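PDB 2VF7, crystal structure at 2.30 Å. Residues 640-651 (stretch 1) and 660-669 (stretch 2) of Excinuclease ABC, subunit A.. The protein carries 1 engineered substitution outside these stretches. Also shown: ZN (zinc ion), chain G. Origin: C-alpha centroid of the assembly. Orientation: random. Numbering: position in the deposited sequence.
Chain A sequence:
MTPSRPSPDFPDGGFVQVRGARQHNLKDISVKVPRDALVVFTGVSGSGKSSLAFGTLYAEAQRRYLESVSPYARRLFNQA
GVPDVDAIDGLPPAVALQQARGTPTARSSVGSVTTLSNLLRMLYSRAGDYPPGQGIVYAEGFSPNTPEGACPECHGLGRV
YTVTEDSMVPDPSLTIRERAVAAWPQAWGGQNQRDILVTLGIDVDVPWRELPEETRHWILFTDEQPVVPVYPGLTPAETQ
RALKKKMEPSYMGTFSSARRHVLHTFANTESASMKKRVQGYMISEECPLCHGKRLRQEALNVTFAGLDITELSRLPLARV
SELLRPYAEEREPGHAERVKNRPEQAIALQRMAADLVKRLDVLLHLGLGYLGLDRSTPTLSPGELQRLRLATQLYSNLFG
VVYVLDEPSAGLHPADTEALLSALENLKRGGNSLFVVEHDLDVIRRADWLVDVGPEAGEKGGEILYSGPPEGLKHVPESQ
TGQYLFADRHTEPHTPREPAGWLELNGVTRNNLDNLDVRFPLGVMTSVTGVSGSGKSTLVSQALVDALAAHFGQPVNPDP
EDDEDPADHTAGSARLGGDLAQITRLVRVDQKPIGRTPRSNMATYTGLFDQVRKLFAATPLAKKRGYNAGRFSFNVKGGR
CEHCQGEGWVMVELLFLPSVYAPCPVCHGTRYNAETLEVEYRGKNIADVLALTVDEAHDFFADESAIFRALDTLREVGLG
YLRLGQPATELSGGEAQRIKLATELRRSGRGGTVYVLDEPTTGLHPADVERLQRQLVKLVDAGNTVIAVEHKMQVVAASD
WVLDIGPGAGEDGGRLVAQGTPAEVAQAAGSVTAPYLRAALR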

# COMPACT_ATOMS: atom_id res chain seq x y z
N ARG A 640 27.66 -9.01 -20.04
CA ARG A 640 26.31 -9.05 -19.47
C ARG A 640 25.54 -7.75 -19.67
O ARG A 640 26.11 -6.69 -19.97
N CYS A 641 24.23 -7.84 -19.49
CA CYS A 641 23.41 -6.64 -19.44
C CYS A 641 23.71 -5.96 -18.13
O CYS A 641 23.56 -6.55 -17.06
N GLU A 642 24.17 -4.72 -18.19
CA GLU A 642 24.54 -4.01 -16.99
C GLU A 642 23.38 -3.26 -16.35
O GLU A 642 23.53 -2.72 -15.25
N HIS A 643 22.24 -3.22 -17.04
CA HIS A 643 21.04 -2.57 -16.49
C HIS A 643 20.50 -3.37 -15.29
O HIS A 643 20.03 -2.80 -14.30
N CYS A 644 20.59 -4.70 -15.40
CA CYS A 644 20.17 -5.63 -14.35
C CYS A 644 21.37 -6.35 -13.78
O CYS A 644 21.21 -7.24 -12.96
N GLN A 645 22.57 -5.98 -14.24
CA GLN A 645 23.82 -6.59 -13.80
C GLN A 645 23.83 -8.11 -14.04
O GLN A 645 24.37 -8.88 -13.25
N GLY A 646 23.19 -8.54 -15.12
CA GLY A 646 23.18 -9.95 -15.49
C GLY A 646 22.22 -10.85 -14.73
O GLY A 646 22.30 -12.08 -14.88
N GLU A 647 21.33 -10.27 -13.93
CA GLU A 647 20.32 -11.05 -13.20
C GLU A 647 19.09 -11.38 -14.04
O GLU A 647 18.34 -12.29 -13.71
N GLY A 648 18.89 -10.64 -15.12
CA GLY A 648 17.81 -10.89 -16.08
C GLY A 648 16.48 -10.34 -15.62
O GLY A 648 15.56 -10.18 -16.42
N TRP A 649 16.42 -10.06 -14.32
CA TRP A 649 15.21 -9.66 -13.62
C TRP A 649 15.44 -8.45 -12.72
O TRP A 649 16.54 -8.24 -12.22
N VAL A 650 14.39 -7.66 -12.54
CA VAL A 650 14.47 -6.43 -11.77
C VAL A 650 13.40 -6.36 -10.67
O VAL A 650 12.24 -6.74 -10.89
N MET A 651 13.79 -5.88 -9.50
CA MET A 651 12.88 -5.78 -8.35
C MET A 651 11.88 -4.63 -8.51
O MET A 651 12.25 -3.49 -8.79
N VAL A 660 8.22 -8.15 -5.54
CA VAL A 660 8.43 -9.27 -6.48
C VAL A 660 9.35 -8.89 -7.65
O VAL A 660 9.80 -7.76 -7.73
N TYR A 661 9.61 -9.84 -8.55
CA TYR A 661 10.53 -9.63 -9.69
C TYR A 661 9.85 -9.56 -11.06
O TYR A 661 9.00 -10.38 -11.37
N ALA A 662 10.25 -8.58 -11.86
CA ALA A 662 9.77 -8.42 -13.24
C ALA A 662 10.95 -8.60 -14.19
O ALA A 662 12.09 -8.43 -13.78
N PRO A 663 10.69 -8.98 -15.47
CA PRO A 663 11.85 -9.15 -16.37
C PRO A 663 12.52 -7.80 -16.66
O PRO A 663 11.84 -6.78 -16.70
N CYS A 664 13.84 -7.80 -16.81
CA CYS A 664 14.58 -6.59 -17.11
C CYS A 664 14.04 -5.91 -18.38
O CYS A 664 13.86 -6.56 -19.40
N PRO A 665 13.76 -4.59 -18.31
CA PRO A 665 13.24 -3.85 -19.47
C PRO A 665 14.20 -3.76 -20.66
O PRO A 665 13.78 -3.41 -21.76
N VAL A 666 15.47 -4.10 -20.46
CA VAL A 666 16.50 -3.94 -21.50
C VAL A 666 16.92 -5.26 -22.16
O VAL A 666 17.10 -5.33 -23.36
N CYS A 667 17.10 -6.32 -21.38
CA CYS A 667 17.46 -7.59 -21.99
C CYS A 667 16.26 -8.52 -21.99
O CYS A 667 16.27 -9.54 -22.69
N HIS A 668 15.23 -8.17 -21.23
CA HIS A 668 14.01 -8.99 -21.16
C HIS A 668 14.24 -10.38 -20.60
O HIS A 668 13.46 -11.29 -20.86
N GLY A 669 15.31 -10.55 -19.83
CA GLY A 669 15.56 -11.81 -19.16
C GLY A 669 16.65 -12.67 -19.77
O GLY A 669 16.90 -13.75 -19.27

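Val660 opens stretch 2 with its CB turned away, so its side chain (m) adds little to the contact. Tyr661 (m) shares a sheet face with Met651 (chi1 t), whose SD sits over the aromatic face, 4.5 Å from the ring centroid; a flexible thioether suits a flat, polarizable surface. Ala662 lies on the other face with Val650 (p), CB to Val650 CG1 4.4 Å. Its backbone pairs antiparallel with Val650, Ala662 N donating to Val650 O at 2.9 Å. Pro663 needs no amide hydrogen at this non-hydrogen-bonded position, and its CA lies over the five-membered ring of Trp649, 3.8 Å from the centroid.

Cys664 (t) begins the metal site. Its SG binds zinc at 2.4 Å and accepts a hydrogen bond from Val666 N at 3.5 Å, which helps to stabilize the thiolate charge, while Cys664 N donates to Gly648 O at 3.0 Å. Pro665 CG approaches His643 NE2 at 3.4 Å, and Val666 (t) points inward, laying CG2 over the face of the same imidazole. Cys667 (p) completes the tetrad, its SG 2.3 Å from ZN; Cys641 (t) and Cys644 (p) supply the other sulfurs, so the ion ties both stretches together. His668 (m) turns away. Gly669, at phi 104°, adopts a backbone that calls for glycine, and its CA comes within 3.2 Å of Gly648 O.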

# COMPACT_ATOMS: atom_id res chain seq x y z
CB ARG A 640 26.38 -9.36 -17.98
CG ARG A 640 27.22 -8.41 -17.17
CD ARG A 640 27.02 -8.63 -15.66
NE ARG A 640 27.54 -7.51 -14.89
CZ ARG A 640 27.77 -7.53 -13.58
NH1 ARG A 640 27.56 -8.62 -12.88
NH2 ARG A 640 28.23 -6.45 -12.98
CB CYS A 641 21.94 -7.01 -19.54
SG CYS A 641 20.85 -5.63 -19.29
CB GLU A 642 25.72 -3.05 -17.25
CG GLU A 642 26.67 -2.96 -16.05
CD GLU A 642 27.29 -4.31 -15.73
OE1 GLU A 642 27.45 -5.13 -16.66
OE2 GLU A 642 27.63 -4.57 -14.56
CB HIS A 643 19.98 -2.41 -17.58
CG HIS A 643 18.71 -1.74 -17.12
ND1 HIS A 643 18.48 -0.39 -17.29
CD2 HIS A 643 17.61 -2.24 -16.52
CE1 HIS A 643 17.29 -0.09 -16.80
NE2 HIS A 643 16.74 -1.19 -16.33
CB CYS A 644 19.22 -6.67 -14.93
SG CYS A 644 19.98 -7.52 -16.32
CB GLN A 645 24.07 -6.28 -12.32
CG GLN A 645 24.63 -4.89 -12.02
CD GLN A 645 25.39 -4.86 -10.68
OE1 GLN A 645 25.45 -5.86 -9.95
NE2 GLN A 645 25.97 -3.71 -10.35
CB GLU A 647 19.89 -10.33 -11.91
CG GLU A 647 21.05 -10.03 -11.00
CD GLU A 647 20.66 -9.70 -9.59
OE1 GLU A 647 19.45 -9.52 -9.31
OE2 GLU A 647 21.58 -9.62 -8.74
CB TRP A 649 14.66 -10.83 -12.81
CG TRP A 649 13.58 -11.57 -13.54
CD1 TRP A 649 12.24 -11.26 -13.56
CD2 TRP A 649 13.74 -12.70 -14.38
NE1 TRP A 649 11.56 -12.16 -14.35
CE2 TRP A 649 12.46 -13.05 -14.87
CE3 TRP A 649 14.84 -13.46 -14.77
CZ2 TRP A 649 12.25 -14.11 -15.72
CZ3 TRP A 649 14.63 -14.53 -15.59
CH2 TRP A 649 13.34 -14.85 -16.07
CB VAL A 650 14.44 -5.18 -12.69
CG1 VAL A 650 12.99 -4.81 -13.12
CG2 VAL A 650 15.13 -4.00 -12.03
CB MET A 651 13.66 -5.62 -7.04
CG MET A 651 12.77 -5.54 -5.80
SD MET A 651 12.77 -7.01 -4.77
CE MET A 651 13.90 -6.46 -3.49
CB VAL A 660 7.08 -9.84 -7.03
CG1 VAL A 660 6.24 -10.44 -5.92
CG2 VAL A 660 6.29 -8.78 -7.81
CB TYR A 661 11.65 -10.69 -9.70
CG TYR A 661 12.71 -10.51 -8.63
CD1 TYR A 661 12.62 -11.17 -7.40
CD2 TYR A 661 13.80 -9.66 -8.84
CE1 TYR A 661 13.60 -11.01 -6.41
CE2 TYR A 661 14.79 -9.48 -7.86
CZ TYR A 661 14.69 -10.16 -6.65
OH TYR A 661 15.66 -9.98 -5.67
CB ALA A 662 9.16 -7.05 -13.41
CB PRO A 663 11.23 -9.74 -17.65
CG PRO A 663 9.83 -10.17 -17.27
CD PRO A 663 9.41 -9.26 -16.16
CB CYS A 664 16.05 -6.93 -17.26
SG CYS A 664 17.08 -5.56 -17.75
CB PRO A 665 12.98 -2.46 -18.90
CG PRO A 665 13.85 -2.37 -17.70
CD PRO A 665 13.87 -3.72 -17.12
CB VAL A 666 17.74 -3.24 -20.93
CG1 VAL A 666 18.79 -3.04 -22.01
CG2 VAL A 666 17.35 -1.93 -20.33
CB CYS A 667 18.67 -8.22 -21.31
SG CYS A 667 18.36 -8.73 -19.63
CB HIS A 668 13.34 -9.10 -22.54
CG HIS A 668 12.96 -7.78 -23.13
ND1 HIS A 668 13.72 -7.14 -24.07
CD2 HIS A 668 11.89 -6.98 -22.90
CE1 HIS A 668 13.14 -6.00 -24.41
NE2 HIS A 668 12.03 -5.88 -23.71
ZN ZN G . 18.99 -6.92 -18.34